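PDB 5WHM: IclR family transcriptional regulator from Brucella abortus, which represses transcription as an IclR-type regulator, binding DNA through a winged helix-turn-helix domain. Local coordinates for the interface of chains A and B. Coordinates in Å, arbitrary orientation; residue numbers count along the deposited sequence, not the author numbering. Chains: chain A/B, IclR family transcriptional regulator.

Contact 1: the interface of chains A and B. Residues chain A 94-95, 123-124, 130-132; chain B 73, 85, 88.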
# COMPACT_ATOMS: atom_id res chain seq x y z
N MSE A 94 -3.51 3.34 5.03
CA MSE A 94 -4.79 2.61 5.11
C MSE A 94 -4.69 1.36 6.02
O MSE A 94 -5.48 1.21 6.96
CB MSE A 94 -5.25 2.19 3.72
CG MSE A 94 -6.71 1.72 3.71
SE MSE A 94 -6.78 -0.24 3.78
CE MSE A 94 -8.13 -0.32 5.24
N LEU A 95 -3.69 0.51 5.75
CA LEU A 95 -3.48 -0.70 6.55
C LEU A 95 -3.34 -0.38 8.02
O LEU A 95 -3.75 -1.18 8.87
CB LEU A 95 -2.23 -1.45 6.07
CG LEU A 95 -2.36 -2.05 4.66
CD1 LEU A 95 -0.97 -2.47 4.13
CD2 LEU A 95 -3.34 -3.26 4.66
N ALA A 123 -11.13 -8.27 2.60
CA ALA A 123 -12.36 -7.50 2.48
C ALA A 123 -12.59 -7.17 1.01
O ALA A 123 -11.66 -7.19 0.20
CB ALA A 123 -12.35 -6.20 3.31
N ARG A 124 -13.83 -6.87 0.67
CA ARG A 124 -14.22 -6.67 -0.72
C ARG A 124 -13.90 -5.26 -1.20
O ARG A 124 -14.01 -4.28 -0.44
CB ARG A 124 -15.73 -6.94 -0.91
CG ARG A 124 -16.19 -6.81 -2.36
CD ARG A 124 -17.70 -7.16 -2.53
NE ARG A 124 -18.55 -6.16 -1.90
CZ ARG A 124 -18.96 -5.02 -2.47
NH1 ARG A 124 -18.58 -4.68 -3.70
NH2 ARG A 124 -19.75 -4.20 -1.79
N VAL A 130 -9.69 -8.40 -1.34
CA VAL A 130 -8.33 -7.88 -1.22
C VAL A 130 -7.74 -8.42 0.08
O VAL A 130 -8.33 -8.25 1.14
CB VAL A 130 -8.34 -6.33 -1.20
CG1 VAL A 130 -6.90 -5.81 -1.13
CG2 VAL A 130 -9.12 -5.78 -2.40
N TYR A 131 -6.58 -9.08 -0.01
CA TYR A 131 -5.88 -9.51 1.21
C TYR A 131 -5.38 -8.32 2.03
O TYR A 131 -4.67 -7.46 1.51
CB TYR A 131 -4.70 -10.42 0.85
CG TYR A 131 -5.10 -11.89 0.62
CD1 TYR A 131 -6.40 -12.32 0.85
CD2 TYR A 131 -4.16 -12.83 0.28
CE1 TYR A 131 -6.77 -13.68 0.66
CE2 TYR A 131 -4.50 -14.19 0.12
CZ TYR A 131 -5.81 -14.60 0.30
OH TYR A 131 -6.14 -15.93 0.14
N LEU A 132 -5.74 -8.28 3.32
CA LEU A 132 -5.34 -7.23 4.24
C LEU A 132 -4.27 -7.68 5.21
O LEU A 132 -3.53 -6.83 5.73
CB LEU A 132 -6.56 -6.75 5.05
CG LEU A 132 -7.77 -6.27 4.24
CD1 LEU A 132 -8.88 -5.88 5.18
CD2 LEU A 132 -7.40 -5.07 3.28
N ARG B 73 -14.13 5.58 3.86
CA ARG B 73 -15.38 5.14 4.44
C ARG B 73 -15.81 6.18 5.46
O ARG B 73 -14.98 6.95 5.95
CB ARG B 73 -15.28 3.74 5.07
CG ARG B 73 -14.17 3.57 6.10
CD ARG B 73 -14.19 2.13 6.64
NE ARG B 73 -13.18 1.93 7.67
CZ ARG B 73 -12.03 1.29 7.48
NH1 ARG B 73 -11.73 0.74 6.30
NH2 ARG B 73 -11.16 1.18 8.49
N ILE B 85 -10.57 0.24 1.71
CA ILE B 85 -9.90 -0.85 1.00
C ILE B 85 -9.52 -0.44 -0.41
O ILE B 85 -8.52 -0.93 -0.96
CB ILE B 85 -10.81 -2.10 0.92
CG1 ILE B 85 -11.35 -2.48 2.31
CG2 ILE B 85 -10.06 -3.27 0.24
CD1 ILE B 85 -10.24 -2.60 3.39
N LEU B 88 -5.91 0.28 -1.59
CA LEU B 88 -4.90 -0.74 -1.95
C LEU B 88 -4.92 -1.10 -3.43
O LEU B 88 -3.91 -1.56 -3.96
CB LEU B 88 -5.07 -2.02 -1.10
CG LEU B 88 -4.97 -1.79 0.40
CD1 LEU B 88 -5.35 -3.06 1.18
CD2 LEU B 88 -3.55 -1.33 0.79

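Contact 2: the interface of chains A and B. Residues chain A 96-97, 227; chain B 41, 73, 82-83.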
# COMPACT_ATOMS: atom_id res chain seq x y z
N SER A 96 -2.80 0.79 8.36
CA SER A 96 -2.54 1.13 9.75
C SER A 96 -3.81 1.44 10.52
O SER A 96 -3.75 1.48 11.75
CB SER A 96 -1.58 2.33 9.84
OG SER A 96 -0.34 2.08 9.18
N ASN A 97 -4.95 1.68 9.85
CA ASN A 97 -6.20 1.88 10.60
C ASN A 97 -6.90 0.56 10.94
O ASN A 97 -7.93 0.59 11.61
CB ASN A 97 -7.15 2.88 9.85
CG ASN A 97 -7.85 2.29 8.62
OD1 ASN A 97 -8.15 1.11 8.55
ND2 ASN A 97 -8.16 3.17 7.62
N GLN A 227 -17.54 -1.09 11.83
CA GLN A 227 -16.58 -0.13 11.30
C GLN A 227 -15.95 -0.62 10.00
O GLN A 227 -15.98 0.08 8.98
CB GLN A 227 -15.49 0.16 12.35
CG GLN A 227 -14.37 1.10 11.88
CD GLN A 227 -13.37 1.47 12.99
OE1 GLN A 227 -12.79 0.59 13.64
NE2 GLN A 227 -13.16 2.77 13.19
N ASN B 41 -5.78 8.61 11.86
CA ASN B 41 -6.53 7.63 11.08
C ASN B 41 -7.95 8.06 10.77
O ASN B 41 -8.58 7.47 9.89
CB ASN B 41 -6.59 6.28 11.81
CG ASN B 41 -5.23 5.83 12.35
OD1 ASN B 41 -4.38 5.36 11.59
ND2 ASN B 41 -5.03 5.99 13.65
N ARG B 73 -14.13 5.58 3.86
CA ARG B 73 -15.38 5.14 4.44
C ARG B 73 -15.81 6.18 5.46
O ARG B 73 -14.98 6.95 5.95
CB ARG B 73 -15.28 3.74 5.07
CG ARG B 73 -14.17 3.57 6.10
CD ARG B 73 -14.19 2.13 6.64
NE ARG B 73 -13.18 1.93 7.67
CZ ARG B 73 -12.03 1.29 7.48
NH1 ARG B 73 -11.73 0.74 6.30
NH2 ARG B 73 -11.16 1.18 8.49
N GLN B 82 -12.32 7.53 7.27
CA GLN B 82 -11.07 6.77 7.33
C GLN B 82 -10.77 6.27 5.94
O GLN B 82 -11.69 6.10 5.12
CB GLN B 82 -11.17 5.58 8.29
CG GLN B 82 -11.42 5.91 9.69
CD GLN B 82 -11.22 4.70 10.57
OE1 GLN B 82 -11.91 3.69 10.41
NE2 GLN B 82 -10.27 4.78 11.49
N LEU B 83 -9.49 6.02 5.67
CA LEU B 83 -9.10 5.38 4.40
C LEU B 83 -9.78 4.01 4.31
O LEU B 83 -9.91 3.30 5.31
CB LEU B 83 -7.57 5.18 4.32
CG LEU B 83 -6.76 6.50 4.26
CD1 LEU B 83 -5.26 6.17 4.34
CD2 LEU B 83 -7.09 7.26 2.97
O HOH W 1 -7.45 6.18 7.86
O HOH W 2 -9.49 2.33 12.93

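Contact 3: the interface of chains A and B. Residues chain A 30, 33-34, 36, 83, 87; chain B 90-92, 94.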
# COMPACT_ATOMS: atom_id res chain seq x y z
N LEU A 30 -7.88 8.55 -10.20
CA LEU A 30 -7.65 7.32 -9.42
C LEU A 30 -7.88 6.06 -10.27
O LEU A 30 -7.16 5.07 -10.10
CB LEU A 30 -8.53 7.33 -8.17
CG LEU A 30 -8.14 8.49 -7.22
CD1 LEU A 30 -9.11 8.67 -6.04
CD2 LEU A 30 -6.70 8.35 -6.72
N LEU A 33 -4.68 5.03 -12.05
CA LEU A 33 -3.75 4.24 -11.23
C LEU A 33 -4.15 2.77 -11.17
O LEU A 33 -3.29 1.88 -11.16
CB LEU A 33 -3.69 4.82 -9.82
CG LEU A 33 -3.23 6.28 -9.76
CD1 LEU A 33 -3.22 6.75 -8.32
CD2 LEU A 33 -1.80 6.38 -10.31
N ARG A 34 -5.46 2.50 -11.16
CA ARG A 34 -5.97 1.13 -11.14
C ARG A 34 -5.74 0.35 -12.43
O ARG A 34 -5.92 -0.87 -12.40
CB ARG A 34 -7.47 1.12 -10.81
CG ARG A 34 -7.70 1.64 -9.42
CD ARG A 34 -9.17 1.84 -9.14
NE ARG A 34 -9.78 0.57 -8.80
CZ ARG A 34 -10.54 0.35 -7.74
NH1 ARG A 34 -10.84 1.33 -6.92
NH2 ARG A 34 -11.05 -0.85 -7.53
N PHE A 36 -2.88 -0.23 -13.79
CA PHE A 36 -1.58 -0.90 -13.76
C PHE A 36 -1.71 -2.22 -13.01
O PHE A 36 -2.33 -2.28 -11.95
CB PHE A 36 -0.53 -0.00 -13.09
CG PHE A 36 -0.22 1.24 -13.87
CD1 PHE A 36 -1.08 2.33 -13.84
CD2 PHE A 36 0.94 1.32 -14.63
CE1 PHE A 36 -0.81 3.48 -14.56
CE2 PHE A 36 1.23 2.47 -15.36
CZ PHE A 36 0.35 3.54 -15.33
N LEU A 83 3.83 3.23 -11.81
CA LEU A 83 3.42 3.66 -10.48
C LEU A 83 4.64 4.16 -9.71
O LEU A 83 5.74 3.67 -9.90
CB LEU A 83 2.74 2.50 -9.72
CG LEU A 83 1.46 1.91 -10.32
CD1 LEU A 83 0.97 0.72 -9.45
CD2 LEU A 83 0.36 2.97 -10.50
N ILE A 87 2.11 5.84 -3.78
CA ILE A 87 1.00 4.89 -3.67
C ILE A 87 1.26 3.91 -2.53
O ILE A 87 0.32 3.49 -1.82
CB ILE A 87 0.82 4.17 -5.01
CG1 ILE A 87 0.19 5.15 -6.02
CG2 ILE A 87 -0.05 2.92 -4.85
CD1 ILE A 87 0.26 4.70 -7.42
N LEU B 90 -4.96 0.95 -5.82
CA LEU B 90 -4.14 1.90 -6.56
C LEU B 90 -2.72 1.39 -6.81
O LEU B 90 -1.97 2.03 -7.56
CB LEU B 90 -4.08 3.22 -5.80
CG LEU B 90 -5.45 3.87 -5.49
CD1 LEU B 90 -5.27 5.09 -4.57
CD2 LEU B 90 -6.16 4.24 -6.77
N GLY B 91 -2.33 0.28 -6.20
CA GLY B 91 -1.07 -0.36 -6.55
C GLY B 91 -0.17 -0.78 -5.40
O GLY B 91 1.01 -1.07 -5.65
N TYR B 92 -0.69 -0.87 -4.16
CA TYR B 92 0.18 -1.19 -3.02
C TYR B 92 0.98 -2.49 -3.23
O TYR B 92 2.20 -2.52 -3.02
CB TYR B 92 -0.66 -1.27 -1.73
CG TYR B 92 0.15 -1.66 -0.51
CD1 TYR B 92 0.81 -0.68 0.25
CD2 TYR B 92 0.27 -2.99 -0.12
CE1 TYR B 92 1.56 -1.02 1.38
CE2 TYR B 92 1.04 -3.34 0.99
CZ TYR B 92 1.69 -2.34 1.72
OH TYR B 92 2.40 -2.70 2.81
N MSE B 94 1.83 -4.27 -5.95
CA MSE B 94 2.87 -4.18 -6.97
C MSE B 94 4.10 -3.41 -6.47
O MSE B 94 5.22 -3.80 -6.73
CB MSE B 94 2.32 -3.49 -8.21
CG MSE B 94 1.27 -4.30 -8.92
SE MSE B 94 0.40 -3.14 -10.24
CE MSE B 94 1.93 -2.45 -11.13

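Contact 4: the interface of chains A and B. Residues chain A 88-89, 92, 96; chain B 38, 92, 146-149.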
# COMPACT_ATOMS: atom_id res chain seq x y z
N LEU A 88 2.53 3.53 -2.32
CA LEU A 88 2.84 2.62 -1.22
C LEU A 88 2.60 3.31 0.11
O LEU A 88 2.13 2.70 1.08
CB LEU A 88 4.29 2.11 -1.36
CG LEU A 88 4.73 0.98 -0.45
CD1 LEU A 88 4.09 -0.32 -0.93
CD2 LEU A 88 6.29 0.83 -0.51
N ARG A 89 2.88 4.60 0.17
CA ARG A 89 2.69 5.34 1.41
C ARG A 89 1.21 5.44 1.75
O ARG A 89 0.82 5.31 2.92
CB ARG A 89 3.30 6.73 1.23
CG ARG A 89 3.27 7.61 2.44
CD ARG A 89 3.87 8.97 2.11
NE ARG A 89 3.91 9.79 3.31
CZ ARG A 89 4.50 10.98 3.43
NH1 ARG A 89 4.47 11.57 4.61
NH2 ARG A 89 5.16 11.55 2.42
N TYR A 92 -0.03 1.93 3.11
CA TYR A 92 0.34 1.69 4.50
C TYR A 92 -0.49 2.54 5.45
O TYR A 92 -0.86 2.06 6.53
CB TYR A 92 1.84 1.99 4.70
CG TYR A 92 2.21 1.75 6.14
CD1 TYR A 92 2.12 0.48 6.68
CD2 TYR A 92 2.56 2.80 6.98
CE1 TYR A 92 2.43 0.24 8.02
CE2 TYR A 92 2.87 2.57 8.32
CZ TYR A 92 2.81 1.29 8.83
OH TYR A 92 3.11 1.06 10.16
N SER A 96 -2.80 0.79 8.36
CA SER A 96 -2.54 1.13 9.75
C SER A 96 -3.81 1.44 10.52
O SER A 96 -3.75 1.48 11.75
CB SER A 96 -1.58 2.33 9.84
OG SER A 96 -0.34 2.08 9.18
N PRO B 38 -0.40 7.07 9.18
CA PRO B 38 -0.45 5.95 10.15
C PRO B 38 -0.87 6.36 11.55
O PRO B 38 -1.41 5.52 12.28
CB PRO B 38 0.99 5.39 10.13
CG PRO B 38 1.50 5.77 8.72
CD PRO B 38 0.91 7.13 8.48
N TYR B 92 -0.69 -0.87 -4.16
CA TYR B 92 0.18 -1.19 -3.02
C TYR B 92 0.98 -2.49 -3.23
O TYR B 92 2.20 -2.52 -3.02
CB TYR B 92 -0.66 -1.27 -1.73
CG TYR B 92 0.15 -1.66 -0.51
CD1 TYR B 92 0.81 -0.68 0.25
CD2 TYR B 92 0.27 -2.99 -0.12
CE1 TYR B 92 1.56 -1.02 1.38
CE2 TYR B 92 1.04 -3.34 0.99
CZ TYR B 92 1.69 -2.34 1.72
OH TYR B 92 2.40 -2.70 2.81
N GLN B 146 7.63 -1.09 8.81
CA GLN B 146 6.73 -1.72 7.85
C GLN B 146 6.93 -1.17 6.43
O GLN B 146 7.45 -0.07 6.22
CB GLN B 146 5.28 -1.53 8.30
CG GLN B 146 4.97 -2.12 9.66
CD GLN B 146 4.95 -3.63 9.61
OE1 GLN B 146 4.13 -4.21 8.90
NE2 GLN B 146 5.86 -4.28 10.34
N ILE B 147 6.46 -1.94 5.46
CA ILE B 147 6.52 -1.57 4.05
C ILE B 147 5.61 -0.36 3.84
O ILE B 147 4.40 -0.44 4.08
CB ILE B 147 6.08 -2.75 3.17
CG1 ILE B 147 6.88 -4.00 3.51
CG2 ILE B 147 6.18 -2.42 1.68
CD1 ILE B 147 8.34 -3.84 3.27
N GLY B 148 6.17 0.75 3.36
CA GLY B 148 5.39 1.96 3.20
C GLY B 148 5.39 2.89 4.40
O GLY B 148 4.84 3.98 4.30
N SER B 149 5.97 2.49 5.54
CA SER B 149 6.21 3.43 6.62
C SER B 149 7.24 4.45 6.17
O SER B 149 8.01 4.21 5.23
CB SER B 149 6.73 2.72 7.88
OG SER B 149 7.98 2.09 7.62

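Contact 1: the interface of chains A and B
B:Ile85 and B:Leu88, on the short 3-10 helix 85-90 of one subunit, pack against A:Val130, A:Leu132 and A:Met94, part of an apolar surface formed by strands 118-125 and 128-135 and the end of helix 86-95. From CB outward, the atoms of B:Ile85 meet a succession of neighbours. CB of B:Ile85 lies 4.1 Å from the backbone O of A:Arg124, a loose contact. CG2 of B:Ile85 is 3.8 Å from CG2 of A:Val130, the two side chains running antiparallel alongside one another. CG1, anti to the carbonyl carbon (chi1 -51°), heads instead for the methyl of A:Ala123. At the tip, CD1 of B:Ile85 is 3.6 Å from CE of A:Met94, a selenomethionine whose bent chain (chi2 -98°) brings this methyl there, and 3.8 Å from CD2 of A:Leu132. One turn on, B:Leu88 CD1 sits 3.6 Å from CD2 of A:Leu132, at about a right angle, and also meets A:Val130 CG1, A:Met94 SE and, at 4.0 Å, CD2 of A:Leu95. Branched side chains suit this surface because each methyl can pack on a different neighbour, while the small A:Ala123 lets B:Ile85 lie close to the strand. The patch seats one subunit's linker region against its partner's C-terminal domain, probably steadying the dimer.

Contact 2: the interface of chains A and B
A:Asn97, just past helix 86-95, presents its side-chain amide to B:Arg73 and to the backbone of B:Leu83, both from the winged part of the partner's DNA-binding domain. Its CG stands between the backbone N and the carbonyl carbon (chi1 74°), turning the amide to these partners. Of the direct hydrogen bonds, the firmer runs from ND2 of A:Asn97 to the carbonyl O of B:Leu83 at 2.9 Å. The acceptor lies in the asparagine amide plane, with the donor tilted 24° from the carbonyl plane. OD1 of A:Asn97 takes a weak bond of 3.0 Å from NH2 of B:Arg73, whose chain, extended from CG to NE, meets the amide tip to tip, the planes 70° apart. An amide suits this place because it can donate and accept at once. Within chain B, the same NH2 gives a 3.2 Å bond to OE1 of B:Gln82, above that carbonyl's plane, and B:Leu83 O lies over the rim of one guanidinium face; both help to position the group.

Water extends the polar network. Water 1 joins ND2 of A:Asn97, in an almost straight bond of 3.1 Å, to the backbone O of B:Asn41 and N of B:Leu83. Water 2 links the backbone O of A:Asn97, at 2.7 Å, to NE2 of B:Gln82. NE2 of the poorly ordered A:Gln227 lies near OE1 of B:Gln82, but its N-H points elsewhere. This patch probably helps to orient the DNA-binding domain against the partner subunit.

Contact 3: the interface of chains A and B
B:Leu90, at the end of the 3-10 helix 85-90, packs its CD2 against A:Leu30 and A:Leu33 on helix 24-34 of chain A. Hydrocarbon packing comes first. CD2 of B:Leu90 lies 4.0 Å from CB of A:Leu33 and touches A:Leu30 and the aliphatic CG of A:Arg34. Farther along, CD1 of A:Leu83 reaches both CA of B:Gly91 and CE of B:Met94, each at 3.7 Å. The selenomethionine chain bends at its end (chi3 51°), turning that methyl toward A:Leu83 and CB of A:Phe36. Glycine suits its position: the chain there takes a positive phi (133°), and the absence of a side chain lets A:Leu83 and A:Ile87 approach the backbone.

Carbonyl oxygens also meet apolar groups. The backbone O of B:Leu90 faces A:Ile87, 3.4 Å from CG2 and 3.5 Å from CD1, while the O of A:Leu30 lies 3.6 Å from CD2 of B:Leu90. SE of B:Met94 sits 3.3 Å from the backbone O of A:Phe36, a close contact that is not a hydrogen bond. The patch joins the N-terminal DNA-binding region of one subunit to the linker of the other, probably helping to space the two DNA-binding domains.

Contact 4: the interface of chains A and B
Helix 86-95, the probable interdomain linker, carries A:Tyr92 and A:Leu88 into a surface formed by B:Pro38 and the loop B:Gln146 to B:Ser149. A:Tyr92 extends outward with CG anti to its backbone N (chi1 180°), placing the ring between proline and loop. The loop lies over one face: CB of B:Gln146 is 3.4 Å from CE1 of A:Tyr92, with B:Ile147 O, B:Gly148 and CA of B:Ser149 on the same side. From the opposite side, CG of B:Pro38 comes in at the rim, 3.5 Å from CE2 of A:Tyr92. Nearer the root of the ring, CB of A:Tyr92 meets the O of B:Gly148 at 3.6 Å. A broad aromatic ring suits this place, since several partners can pack against it, and glycine lets the loop come close.

A:Ser96 gives a 2.7 Å hydrogen bond from OG to the backbone O of A:Tyr92, and the same OG lies over the rim of the ring face opposite the loop. One turn earlier, A:Leu88 reaches CE1 of B:Tyr92 with CD1 at 3.5 Å, its O at that ring's edge, and its CD2 touches B:Ile147 CG2. Inside the loop, OG of B:Ser149 bonds to O of B:Gln146 at 2.6 Å, on a lone pair. From the neighbouring helix, B:Tyr92 OH braces the loop with a 3.3 Å bond to O of B:Ile147, above that carbonyl's plane. Together these contacts dock the linker helix onto the partner, probably strengthening the dimer.

The four contacts cluster around the segment that probably links the DNA-binding and C-terminal domains. Contacts 1 and 2 lie closest, their C-alpha centres about 10 Å apart, and share B:Arg73. Contact 4 is about 13 Å from each of the others, sharing A:Ser96 with contact 2 and B:Tyr92 with contact 3; contacts 1 and 3 are also about 13 Å apart, contacts 2 and 3 about 19 Å. Helix 86-95 of chain A contributes to contacts 1, 3 and 4, the 3-10 helix 85-90 of chain B to contacts 1 and 3. Because each linker touches the partner, movement in one could pass to the other; the structure alone does not show it.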